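Local coordinates for beta-N-acetylhexosaminidase (Streptomyces plicatus, PDB 1JAK), which probably removes terminal beta-linked N-acetylhexosamine residues from glycoconjugates by substrate-assisted catalysis, as a family 20 glycoside hydrolase, at residues P40-R45 / P141-V146; L130-E135 / A493-A498. All blocks are in the same frame, centred on the assembly; numbering follows the deposited sequence.

Contact 1 (P40-R45 / P141-V146); sequences PYRITR and PGPWLV
Tyr41 and Val146 meet as an antiparallel hydrogen-bonded pair, each backbone N donating to the other's O over 2.9 Å. Two residues further, Ile43 N donates to Trp144 O at 3.0 Å. Between these rungs Arg42 and Leu145 form the non-hydrogen-bonded pair, where the CA-H of Arg42 points at Trp144 O and that of Leu145 at Tyr41 O, so each of these two oxygens is gripped by an N-H and a C-H. Packing is tight where Ile43 meets Trp144, their CB atoms 3.7 Å apart. Trp144 CG stands beside the backbone N (chi1 -54°), the indole turns an edge to Ile43 O, and Gly142 CA covers the centre of one ring face. Helix 55-72 continues this packing, with Leu68 against Ile43 and Ala71 against Trp144. The short strand 41-42 is a worked example of how a mixed sheet, that of the family 20 domain 2, gains a strand over a short length: it pairs antiparallel with strand 145-153 at Val146 and Leu145, beside the inverse gamma turn centred on Trp144. Tyr41 and Val146 turn to the inward face, where Val109 and Leu126 lie against Val146. On the face of Arg42 and Leu145, Leu145 stays buried, and the exposed Arg42 makes the looser, solvent-facing part. The Arg42 chain runs out extended, CG anti to the backbone N (chi1 -168°), and lays one face of its guanidinium over Pro143, with NH2 3.4 Å from Pro143 CB. Leu145 CD2 approaches the same group obliquely, 3.7 Å from Arg42 NH1. A water donates to Ile43 O at 2.8 Å and accepts from Trp144 N.

Contact 2 (L130-E135 / A493-A498); sequences LPPAVE and APYWEA
A short 3-10 segment, residues 132-135, follows helix 116-129 and leans on the helix 493-499 near the C-terminus, tying domain 2 to the far end of the chain. Tyr495 contributes the largest share of the contact. Chi1 (-67°) sets Tyr495 CG beside the backbone N; the ring beyond it lies against Pro132, and Tyr495 OH donates to Leu130 O over a short 2.6 Å, with Leu130 O at the ring's edge, in its plane. Pro132 CG sits over one face in a CH-pi contact, 3.7 Å from the centroid of the Tyr495 ring and displaced toward the rim beside CE1. The same CG also meets Pro494 CG at 3.7 Å, so the proline ring is shared between two residues of the helix. An alanine in place of Tyr495 would probably leave Leu130 O without this donor and open a gap beside Pro132. At the other end of the segment, Glu135 CB packs on Ala498 CB at 3.7 Å, and Glu135 CG rests on Tyr495 O at 3.4 Å. The Glu135 chain bends at chi2 (-65°), and OE1 forms a salt bridge with Arg185 of the catalytic domain. A water donates to Ala498 O and, weakly, to Glu135 O. The proline ring set over the face of Tyr495 is a CH-pi contact typical of proline-aromatic packing, and here it joins the 3-10 segment of domain 2 to the helix near the C-terminus.

How the contacts relate
The two contacts interlock along the chain, since 130-135 comes between 40-45 and 141-146, while 493-498 returns from far downstream. Their centres lie about 14 Å apart, yet they touch directly: Pro143 O is 3.3 Å from Pro131 CG, Trp144 CZ3 is 3.5 Å from Val134 N, and Val146 CG2 is 3.6 Å from Leu130 CD2. Leu68 of helix 55-72 serves both, touching Ile43 in contact 1 and Leu130 and Val134 in contact 2. Contact 1 is centred about 31 Å from the centre of the chain and contact 2 about 22 Å. Neither supplies a residue to the pocket that binds the isofagomine inhibitor, which residues such as Asp319 and Glu320 line in the catalytic barrel.

Contact 1 (P40-R45 / P141-V146)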
ATOM      1  N   PRO A  40     -13.402  14.723  27.031  1.00 16.50           N
ATOM      2  CA  PRO A  40     -12.941  14.785  25.644  1.00 16.92           C
ATOM      3  C   PRO A  40     -12.733  16.214  25.171  1.00 17.95           C
ATOM      4  O   PRO A  40     -13.024  17.173  25.894  1.00 18.15           O
ATOM      5  CB  PRO A  40     -14.078  14.119  24.891  1.00 17.48           C
ATOM      6  CG  PRO A  40     -15.274  14.634  25.638  1.00 17.97           C
ATOM      7  CD  PRO A  40     -14.851  14.458  27.087  1.00 17.28           C
ATOM      8  N   TYR A  41     -12.209  16.347  23.959  1.00 16.38           N
ATOM      9  CA  TYR A  41     -12.031  17.655  23.358  1.00 15.88           C
ATOM     10  C   TYR A  41     -13.185  17.763  22.381  1.00 16.32           C
ATOM     11  O   TYR A  41     -13.673  16.750  21.871  1.00 15.04           O
ATOM     12  CB  TYR A  41     -10.717  17.760  22.581  1.00 15.15           C
ATOM     13  CG  TYR A  41     -10.599  19.065  21.817  1.00 14.77           C
ATOM     14  CD1 TYR A  41     -10.595  20.289  22.490  1.00 14.75           C
ATOM     15  CD2 TYR A  41     -10.525  19.082  20.424  1.00 14.35           C
ATOM     16  CE1 TYR A  41     -10.523  21.497  21.796  1.00 14.37           C
ATOM     17  CE2 TYR A  41     -10.453  20.286  19.719  1.00 14.65           C
ATOM     18  CZ  TYR A  41     -10.454  21.488  20.412  1.00 15.57           C
ATOM     19  OH  TYR A  41     -10.393  22.683  19.726  1.00 15.30           O
ATOM     20  N   ARG A  42     -13.629  18.983  22.120  1.00 15.21           N
ATOM     21  CA  ARG A  42     -14.721  19.191  21.191  1.00 17.01           C
ATOM     22  C   ARG A  42     -14.308  20.285  20.224  1.00 16.27           C
ATOM     23  O   ARG A  42     -14.022  21.408  20.638  1.00 17.13           O
ATOM     24  CB  ARG A  42     -15.980  19.624  21.942  1.00 19.45           C
ATOM     25  CG  ARG A  42     -17.248  19.604  21.111  1.00 24.19           C
ATOM     26  CD  ARG A  42     -18.321  20.446  21.777  1.00 27.54           C
ATOM     27  NE  ARG A  42     -19.665  20.123  21.310  1.00 29.80           N
ATOM     28  CZ  ARG A  42     -20.487  19.283  21.930  1.00 30.15           C
ATOM     29  NH1 ARG A  42     -20.106  18.674  23.047  1.00 29.14           N
ATOM     30  NH2 ARG A  42     -21.700  19.060  21.441  1.00 31.20           N
ATOM     31  N   ILE A  43     -14.247  19.960  18.939  1.00 14.60           N
ATOM     32  CA  ILE A  43     -13.886  20.965  17.950  1.00 14.66           C
ATOM     33  C   ILE A  43     -15.099  21.870  17.768  1.00 15.68           C
ATOM     34  O   ILE A  43     -16.215  21.381  17.574  1.00 15.53           O
ATOM     35  CB  ILE A  43     -13.546  20.332  16.581  1.00 14.22           C
ATOM     36  CG1 ILE A  43     -12.435  19.291  16.738  1.00 13.31           C
ATOM     37  CG2 ILE A  43     -13.114  21.418  15.603  1.00 11.49           C
ATOM     38  CD1 ILE A  43     -12.040  18.617  15.432  1.00 14.73           C
ATOM     39  N   THR A  44     -14.892  23.181  17.861  1.00 16.33           N
ATOM     40  CA  THR A  44     -15.982  24.131  17.667  1.00 16.54           C
ATOM     41  C   THR A  44     -15.623  25.065  16.513  1.00 16.38           C
ATOM     42  O   THR A  44     -14.484  25.073  16.047  1.00 13.47           O
ATOM     43  CB  THR A  44     -16.290  24.936  18.960  1.00 16.17           C
ATOM     44  OG1 THR A  44     -15.116  25.613  19.413  1.00 19.39           O
ATOM     45  CG2 THR A  44     -16.789  24.000  20.055  1.00 18.69           C
ATOM     46  N   ARG A  45     -16.597  25.845  16.055  1.00 16.68           N
ATOM     47  CA  ARG A  45     -16.410  26.742  14.920  1.00 16.83           C
ATOM     48  C   ARG A  45     -15.142  27.588  14.901  1.00 14.93           C
ATOM     49  O   ARG A  45     -14.580  27.829  13.835  1.00 15.02           O
ATOM     50  CB  ARG A  45     -17.633  27.655  14.766  1.00 19.22           C
ATOM     51  CG  ARG A  45     -17.746  28.766  15.801  1.00 24.37           C
ATOM     52  CD  ARG A  45     -19.133  29.407  15.765  1.00 27.03           C
ATOM     53  NE  ARG A  45     -19.549  29.780  14.413  1.00 29.11           N
ATOM     54  CZ  ARG A  45     -19.007  30.764  13.699  1.00 31.04           C
ATOM     55  NH1 ARG A  45     -18.017  31.489  14.203  1.00 31.01           N
ATOM     56  NH2 ARG A  45     -19.458  31.023  12.478  1.00 31.77           N
ATOM     57  N   PRO A 141     -23.971  18.565  12.027  1.00 20.48           N
ATOM     58  CA  PRO A 141     -24.094  19.088  13.392  1.00 21.39           C
ATOM     59  C   PRO A 141     -23.017  18.587  14.348  1.00 21.03           C
ATOM     60  O   PRO A 141     -22.757  19.207  15.376  1.00 21.76           O
ATOM     61  CB  PRO A 141     -25.482  18.610  13.826  1.00 21.93           C
ATOM     62  CG  PRO A 141     -26.203  18.371  12.538  1.00 22.12           C
ATOM     63  CD  PRO A 141     -25.147  17.753  11.679  1.00 20.66           C
ATOM     64  N   GLY A 142     -22.389  17.469  14.006  1.00 21.03           N
ATOM     65  CA  GLY A 142     -21.387  16.908  14.890  1.00 20.87           C
ATOM     66  C   GLY A 142     -22.136  16.040  15.886  1.00 22.59           C
ATOM     67  O   GLY A 142     -23.090  15.369  15.490  1.00 23.50           O
ATOM     68  N   PRO A 143     -21.765  16.038  17.177  1.00 21.27           N
ATOM     69  CA  PRO A 143     -20.680  16.787  17.826  1.00 20.16           C
ATOM     70  C   PRO A 143     -19.309  16.277  17.392  1.00 18.78           C
ATOM     71  O   PRO A 143     -19.138  15.082  17.150  1.00 17.70           O
ATOM     72  CB  PRO A 143     -20.916  16.530  19.316  1.00 22.17           C
ATOM     73  CG  PRO A 143     -22.353  16.107  19.396  1.00 23.94           C
ATOM     74  CD  PRO A 143     -22.518  15.263  18.176  1.00 23.68           C
ATOM     75  N   TRP A 144     -18.336  17.178  17.312  1.00 15.74           N
ATOM     76  CA  TRP A 144     -16.982  16.807  16.908  1.00 14.85           C
ATOM     77  C   TRP A 144     -16.152  16.484  18.142  1.00 14.61           C
ATOM     78  O   TRP A 144     -15.225  17.208  18.501  1.00 14.85           O
ATOM     79  CB  TRP A 144     -16.359  17.952  16.104  1.00 13.02           C
ATOM     80  CG  TRP A 144     -17.230  18.349  14.954  1.00 13.04           C
ATOM     81  CD1 TRP A 144     -17.860  19.550  14.772  1.00 13.25           C
ATOM     82  CD2 TRP A 144     -17.627  17.517  13.858  1.00 12.30           C
ATOM     83  NE1 TRP A 144     -18.628  19.512  13.630  1.00 13.35           N
ATOM     84  CE2 TRP A 144     -18.503  18.277  13.051  1.00 12.96           C
ATOM     85  CE3 TRP A 144     -17.329  16.199  13.480  1.00 12.26           C
ATOM     86  CZ2 TRP A 144     -19.084  17.763  11.887  1.00 12.71           C
ATOM     87  CZ3 TRP A 144     -17.907  15.688  12.324  1.00 11.75           C
ATOM     88  CH2 TRP A 144     -18.776  16.471  11.539  1.00 13.64           C
ATOM     89  N   LEU A 145     -16.497  15.368  18.779  1.00 14.70           N
ATOM     90  CA  LEU A 145     -15.841  14.918  19.996  1.00 15.92           C
ATOM     91  C   LEU A 145     -14.637  14.009  19.774  1.00 15.54           C
ATOM     92  O   LEU A 145     -14.624  13.183  18.861  1.00 16.64           O
ATOM     93  CB  LEU A 145     -16.855  14.183  20.875  1.00 17.40           C
ATOM     94  CG  LEU A 145     -18.057  15.000  21.349  1.00 20.48           C
ATOM     95  CD1 LEU A 145     -19.114  14.075  21.939  1.00 21.99           C
ATOM     96  CD2 LEU A 145     -17.595  16.023  22.369  1.00 21.42           C
ATOM     97  N   VAL A 146     -13.634  14.176  20.628  1.00 14.33           N
ATOM     98  CA  VAL A 146     -12.418  13.374  20.588  1.00 14.47           C
ATOM     99  C   VAL A 146     -12.164  12.881  22.009  1.00 14.71           C
ATOM    100  O   VAL A 146     -11.856  13.672  22.901  1.00 15.87           O
ATOM    101  CB  VAL A 146     -11.202  14.205  20.128  1.00 14.07           C
ATOM    102  CG1 VAL A 146      -9.960  13.318  20.068  1.00 14.26           C
ATOM    103  CG2 VAL A 146     -11.483  14.826  18.767  1.00 12.50           C
TER
HETATM  104  O   HOH W   1     -18.699  20.102  17.954  1.00 18.78           O

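Contact 2 (L130-E135 / A493-A498)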
ATOM      1  N   LEU A 130     -12.792  10.980  15.768  1.00  9.90           N
ATOM      2  CA  LEU A 130     -13.934  11.830  15.454  1.00  9.84           C
ATOM      3  C   LEU A 130     -15.047  10.912  14.946  1.00 10.25           C
ATOM      4  O   LEU A 130     -14.780   9.776  14.547  1.00 10.70           O
ATOM      5  CB  LEU A 130     -13.548  12.855  14.382  1.00  9.85           C
ATOM      6  CG  LEU A 130     -12.649  13.990  14.881  1.00 10.69           C
ATOM      7  CD1 LEU A 130     -12.069  14.761  13.704  1.00 10.85           C
ATOM      8  CD2 LEU A 130     -13.465  14.913  15.779  1.00 10.64           C
ATOM      9  N   PRO A 131     -16.308  11.381  14.970  1.00 10.97           N
ATOM     10  CA  PRO A 131     -17.467  10.601  14.516  1.00 10.94           C
ATOM     11  C   PRO A 131     -17.546  10.393  13.005  1.00 10.63           C
ATOM     12  O   PRO A 131     -16.943  11.138  12.235  1.00 10.49           O
ATOM     13  CB  PRO A 131     -18.648  11.406  15.051  1.00 11.96           C
ATOM     14  CG  PRO A 131     -18.145  12.815  14.926  1.00 11.47           C
ATOM     15  CD  PRO A 131     -16.731  12.706  15.462  1.00 11.52           C
ATOM     16  N   PRO A 132     -18.307   9.376  12.564  1.00 11.57           N
ATOM     17  CA  PRO A 132     -18.483   9.044  11.144  1.00 10.89           C
ATOM     18  C   PRO A 132     -18.896  10.236  10.284  1.00 10.24           C
ATOM     19  O   PRO A 132     -18.566  10.301   9.102  1.00 10.14           O
ATOM     20  CB  PRO A 132     -19.565   7.966  11.174  1.00 11.35           C
ATOM     21  CG  PRO A 132     -19.336   7.293  12.488  1.00 12.77           C
ATOM     22  CD  PRO A 132     -19.091   8.461  13.413  1.00 12.75           C
ATOM     23  N   ALA A 133     -19.626  11.171  10.883  1.00 11.03           N
ATOM     24  CA  ALA A 133     -20.090  12.354  10.167  1.00 11.07           C
ATOM     25  C   ALA A 133     -18.934  13.144   9.557  1.00 10.01           C
ATOM     26  O   ALA A 133     -19.129  13.916   8.619  1.00 12.05           O
ATOM     27  CB  ALA A 133     -20.893  13.250  11.111  1.00 12.13           C
ATOM     28  N   VAL A 134     -17.733  12.944  10.087  1.00 10.22           N
ATOM     29  CA  VAL A 134     -16.556  13.654   9.594  1.00  9.49           C
ATOM     30  C   VAL A 134     -16.261  13.322   8.125  1.00 10.18           C
ATOM     31  O   VAL A 134     -15.555  14.068   7.439  1.00 10.21           O
ATOM     32  CB  VAL A 134     -15.313  13.327  10.469  1.00 10.23           C
ATOM     33  CG1 VAL A 134     -14.811  11.919  10.176  1.00  9.51           C
ATOM     34  CG2 VAL A 134     -14.214  14.359  10.237  1.00 10.61           C
ATOM     35  N   GLU A 135     -16.825  12.217   7.644  1.00  9.48           N
ATOM     36  CA  GLU A 135     -16.620  11.774   6.265  1.00  9.92           C
ATOM     37  C   GLU A 135     -17.527  12.471   5.248  1.00 12.40           C
ATOM     38  O   GLU A 135     -17.296  12.374   4.043  1.00 11.96           O
ATOM     39  CB  GLU A 135     -16.856  10.263   6.153  1.00  9.63           C
ATOM     40  CG  GLU A 135     -15.934   9.384   6.990  1.00 10.60           C
ATOM     41  CD  GLU A 135     -14.478   9.467   6.565  1.00 12.31           C
ATOM     42  OE1 GLU A 135     -14.203   9.837   5.402  1.00 12.30           O
ATOM     43  OE2 GLU A 135     -13.607   9.147   7.398  1.00 12.75           O
ATOM     44  N   ALA A 493     -17.782   0.603   9.791  1.00  9.81           N
ATOM     45  CA  ALA A 493     -18.956   0.610   8.917  1.00 10.35           C
ATOM     46  C   ALA A 493     -19.590   1.980   8.656  1.00 11.25           C
ATOM     47  O   ALA A 493     -19.725   2.395   7.504  1.00  9.86           O
ATOM     48  CB  ALA A 493     -20.008  -0.358   9.455  1.00 12.58           C
ATOM     49  N   PRO A 494     -19.987   2.701   9.715  1.00 11.56           N
ATOM     50  CA  PRO A 494     -20.599   4.015   9.489  1.00 11.66           C
ATOM     51  C   PRO A 494     -19.680   5.024   8.806  1.00 10.50           C
ATOM     52  O   PRO A 494     -20.149   5.907   8.088  1.00 10.92           O
ATOM     53  CB  PRO A 494     -21.023   4.445  10.893  1.00 12.54           C
ATOM     54  CG  PRO A 494     -20.024   3.765  11.774  1.00 14.12           C
ATOM     55  CD  PRO A 494     -19.916   2.394  11.154  1.00 12.54           C
ATOM     56  N   TYR A 495     -18.375   4.896   9.030  1.00  9.11           N
ATOM     57  CA  TYR A 495     -17.415   5.798   8.402  1.00  9.50           C
ATOM     58  C   TYR A 495     -17.348   5.516   6.903  1.00  9.82           C
ATOM     59  O   TYR A 495     -17.375   6.434   6.084  1.00 10.33           O
ATOM     60  CB  TYR A 495     -16.019   5.620   9.013  1.00  9.74           C
ATOM     61  CG  TYR A 495     -15.909   6.065  10.455  1.00  9.62           C
ATOM     62  CD1 TYR A 495     -16.413   5.276  11.487  1.00 10.04           C
ATOM     63  CD2 TYR A 495     -15.316   7.284  10.783  1.00  9.94           C
ATOM     64  CE1 TYR A 495     -16.331   5.688  12.815  1.00  9.78           C
ATOM     65  CE2 TYR A 495     -15.227   7.709  12.108  1.00 10.17           C
ATOM     66  CZ  TYR A 495     -15.739   6.904  13.118  1.00 10.26           C
ATOM     67  OH  TYR A 495     -15.667   7.316  14.430  1.00 10.56           O
ATOM     68  N   TRP A 496     -17.265   4.239   6.543  1.00 10.41           N
ATOM     69  CA  TRP A 496     -17.189   3.876   5.137  1.00  9.61           C
ATOM     70  C   TRP A 496     -18.472   4.241   4.399  1.00  9.90           C
ATOM     71  O   TRP A 496     -18.430   4.713   3.264  1.00  9.98           O
ATOM     72  CB  TRP A 496     -16.869   2.385   4.996  1.00  9.43           C
ATOM     73  CG  TRP A 496     -15.507   2.053   5.536  1.00  8.77           C
ATOM     74  CD1 TRP A 496     -14.435   2.901   5.626  1.00 10.44           C
ATOM     75  CD2 TRP A 496     -15.050   0.780   6.008  1.00  9.44           C
ATOM     76  NE1 TRP A 496     -13.342   2.235   6.123  1.00 10.69           N
ATOM     77  CE2 TRP A 496     -13.689   0.931   6.365  1.00 10.11           C
ATOM     78  CE3 TRP A 496     -15.656  -0.473   6.163  1.00 10.41           C
ATOM     79  CZ2 TRP A 496     -12.924  -0.127   6.867  1.00 10.91           C
ATOM     80  CZ3 TRP A 496     -14.892  -1.528   6.665  1.00 11.51           C
ATOM     81  CH2 TRP A 496     -13.539  -1.345   7.009  1.00 10.68           C
ATOM     82  N   GLU A 497     -19.611   4.035   5.053  1.00 10.68           N
ATOM     83  CA  GLU A 497     -20.898   4.373   4.455  1.00 10.79           C
ATOM     84  C   GLU A 497     -20.958   5.873   4.182  1.00 11.04           C
ATOM     85  O   GLU A 497     -21.344   6.302   3.096  1.00 10.32           O
ATOM     86  CB  GLU A 497     -22.037   3.968   5.396  1.00 12.88           C
ATOM     87  CG  GLU A 497     -22.272   2.465   5.463  1.00 16.04           C
ATOM     88  CD  GLU A 497     -23.235   2.074   6.566  1.00 20.70           C
ATOM     89  OE1 GLU A 497     -24.067   2.918   6.961  1.00 24.91           O
ATOM     90  OE2 GLU A 497     -23.167   0.915   7.027  1.00 23.95           O
ATOM     91  N   ALA A 498     -20.563   6.666   5.171  1.00 11.24           N
ATOM     92  CA  ALA A 498     -20.571   8.118   5.038  1.00 11.14           C
ATOM     93  C   ALA A 498     -19.576   8.595   3.981  1.00 11.74           C
ATOM     94  O   ALA A 498     -19.807   9.603   3.311  1.00 10.99           O
ATOM     95  CB  ALA A 498     -20.257   8.765   6.384  1.00 10.98           C
TER
HETATM   96  O   HOH W   2     -18.759  11.350   1.268  1.00 31.06           O